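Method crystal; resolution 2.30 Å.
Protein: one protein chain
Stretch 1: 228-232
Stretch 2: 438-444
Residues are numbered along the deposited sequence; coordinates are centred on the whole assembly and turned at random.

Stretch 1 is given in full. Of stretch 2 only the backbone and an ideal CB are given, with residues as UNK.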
# COMPACT_ATOMS: atom_id res chain seq x y z
N HIS A 228 -7.30 13.80 -0.77
CA HIS A 228 -7.25 14.04 -2.21
C HIS A 228 -5.88 14.58 -2.63
O HIS A 228 -5.32 14.14 -3.64
CB HIS A 228 -8.33 15.03 -2.61
CG HIS A 228 -8.37 15.32 -4.08
ND1 HIS A 228 -8.81 14.40 -5.01
CD2 HIS A 228 -7.97 16.41 -4.79
CE1 HIS A 228 -8.68 14.91 -6.22
NE2 HIS A 228 -8.17 16.13 -6.12
N ALA A 229 -5.33 15.52 -1.87
CA ALA A 229 -4.03 16.10 -2.20
C ALA A 229 -2.92 15.08 -2.05
O ALA A 229 -1.85 15.25 -2.62
CB ALA A 229 -3.75 17.30 -1.30
N LEU A 230 -3.17 14.02 -1.29
CA LEU A 230 -2.17 12.97 -1.11
C LEU A 230 -2.29 11.94 -2.22
O LEU A 230 -1.58 10.95 -2.23
CB LEU A 230 -2.34 12.30 0.25
CG LEU A 230 -1.90 13.14 1.46
CD1 LEU A 230 -2.26 12.41 2.75
CD2 LEU A 230 -0.40 13.40 1.38
N ASN A 231 -3.21 12.19 -3.14
CA ASN A 231 -3.47 11.32 -4.29
C ASN A 231 -3.93 9.91 -3.88
O ASN A 231 -3.55 8.92 -4.50
CB ASN A 231 -2.23 11.25 -5.20
CG ASN A 231 -2.53 10.61 -6.55
OD1 ASN A 231 -3.62 10.78 -7.11
ND2 ASN A 231 -1.56 9.88 -7.09
N ALA A 232 -4.76 9.85 -2.84
CA ALA A 232 -5.32 8.60 -2.34
C ALA A 232 -6.68 8.40 -3.01
O ALA A 232 -7.36 9.38 -3.32
CB ALA A 232 -5.49 8.67 -0.83
N UNK A 438 6.76 17.62 -4.66
CA UNK A 438 6.46 17.54 -3.23
C UNK A 438 5.67 16.27 -2.93
O UNK A 438 5.96 15.57 -1.96
CB UNK A 438 5.68 18.77 -2.77
N UNK A 439 4.68 15.98 -3.77
CA UNK A 439 3.85 14.79 -3.61
C UNK A 439 4.68 13.52 -3.75
O UNK A 439 4.50 12.55 -3.01
CB UNK A 439 2.71 14.79 -4.63
N UNK A 440 5.60 13.54 -4.72
CA UNK A 440 6.47 12.40 -4.96
C UNK A 440 7.42 12.16 -3.80
O UNK A 440 7.70 11.02 -3.43
CB UNK A 440 7.27 12.61 -6.25
N UNK A 441 7.93 13.25 -3.22
CA UNK A 441 8.84 13.14 -2.10
C UNK A 441 8.12 12.50 -0.91
O UNK A 441 8.63 11.59 -0.27
CB UNK A 441 9.40 14.51 -1.72
N UNK A 442 6.91 12.99 -0.65
CA UNK A 442 6.10 12.49 0.46
C UNK A 442 5.61 11.05 0.26
O UNK A 442 5.85 10.19 1.12
CB UNK A 442 4.90 13.41 0.67
N UNK A 443 4.95 10.78 -0.86
CA UNK A 443 4.46 9.42 -1.12
C UNK A 443 5.57 8.38 -1.16
O UNK A 443 5.39 7.26 -0.68
CB UNK A 443 3.69 9.39 -2.44
N UNK A 444 6.72 8.74 -1.72
CA UNK A 444 7.83 7.79 -1.79
C UNK A 444 8.45 7.55 -0.43
O UNK A 444 8.76 6.42 -0.07
CB UNK A 444 8.90 8.29 -2.76

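Stretch 2 is helical throughout, and three i to i-4 backbone hydrogen bonds, from N of 442, 443 and 444 to O of 438, 439 and 440, lie within it. Stretch 1 offers it the end of a helix: the carbonyl oxygens of Ala 229 and Leu 230, the side chain of Leu 230, and Asn 231, which leaves helical geometry with positive phi in a Schellman motif. The closest CA pair across the two stretches, Leu 230 CA and the CA of position 439, is 6.8 Å apart, so the contact should centre there.

At position 438 the ideal CB has nothing of stretch 1 within 5.5 Å. Stretch 1 therefore sets no preference beyond compatibility with a helix, and the deposited Ala 438 makes no contact with it.

Position 439 is different. Its CA-to-CB bond points toward stretch 1, yet the ideal CB still lies 5.0 Å from Ala 229 O, leaving a gap that a side chain of medium length could fill. The surroundings are mixed: two backbone carbonyls and the aliphatic CB of Asn 231. A leucine or methionine could pack here, while a longer polar chain with a donor might address a carbonyl. The residue is Leu 439, with chi1 t and chi2 p. Its CD1 reaches the carbonyls, 3.5 Å from Ala 229 O and 3.8 Å from Leu 230 O, whereas its CD2 lies 3.9 Å from Asn 231 CB. The forked end thus spans the turn by van der Waals packing, without offering a donor to either oxygen.

Positions 440 and 441 both lie out of reach of stretch 1. The backbone angles at 440, -67/-39, are ordinary for a helix and would admit any residue that tolerates one; nor does stretch 1 select a side chain at 441. They are Gly 440, which has no side chain, and Ala 441.

At position 442 CA-to-CB again points toward stretch 1, and the ideal CB is 5.3 Å from Leu 230 CD2. An apolar neighbour at that separation favours a further aliphatic carbon, so valine, isoleucine or leucine would all be reasonable. Ile 442, with chi1 m and chi2 t, places its CG2 4.4 Å from Leu 230 CD2, a loose apolar contact.

Position 443 also directs its CB toward stretch 1, but nothing there lies within 5.5 Å of the ideal CB. A short side chain would fall short; a long one could approach Leu 230 O, where a donor such as lysine, arginine or glutamine would be suitable. Arg 443 takes this course, with chi1 and chi2 both m and chi3 off-rotamer at -95°. Its NE donates a weak hydrogen bond to Leu 230 O, at 3.2 Å with an N-H...acceptor angle of 135°. The oxygen sits at the edge of the guanidinium, near its plane, and NH2 is hydrogen-bonded elsewhere in the structure.

Position 444 is beyond the reach of stretch 1, which leaves its side chain unconstrained; Phe 444 makes no contact there.

Stretch 2 (438-444) ALGAIRF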
# COMPACT_ATOMS: atom_id res chain seq x y z
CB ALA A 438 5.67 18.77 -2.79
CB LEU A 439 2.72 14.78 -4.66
CG LEU A 439 1.79 13.56 -4.63
CD1 LEU A 439 1.07 13.49 -3.29
CD2 LEU A 439 0.79 13.66 -5.77
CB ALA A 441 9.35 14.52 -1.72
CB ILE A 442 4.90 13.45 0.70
CG1 ILE A 442 5.43 14.80 1.17
CG2 ILE A 442 3.93 12.84 1.72
CD1 ILE A 442 4.39 15.89 1.26
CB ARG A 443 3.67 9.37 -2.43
CG ARG A 443 2.33 10.08 -2.38
CD ARG A 443 1.43 9.53 -1.28
NE ARG A 443 0.49 8.51 -1.75
CZ ARG A 443 0.80 7.24 -1.96
NH1 ARG A 443 2.04 6.79 -1.76
NH2 ARG A 443 -0.15 6.40 -2.36
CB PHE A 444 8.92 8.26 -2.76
CG PHE A 444 9.88 7.16 -3.15
CD1 PHE A 444 9.55 6.26 -4.15
CD2 PHE A 444 11.07 6.98 -2.45
CE1 PHE A 444 10.40 5.20 -4.46
CE2 PHE A 444 11.92 5.92 -2.75
CZ PHE A 444 11.58 5.03 -3.76
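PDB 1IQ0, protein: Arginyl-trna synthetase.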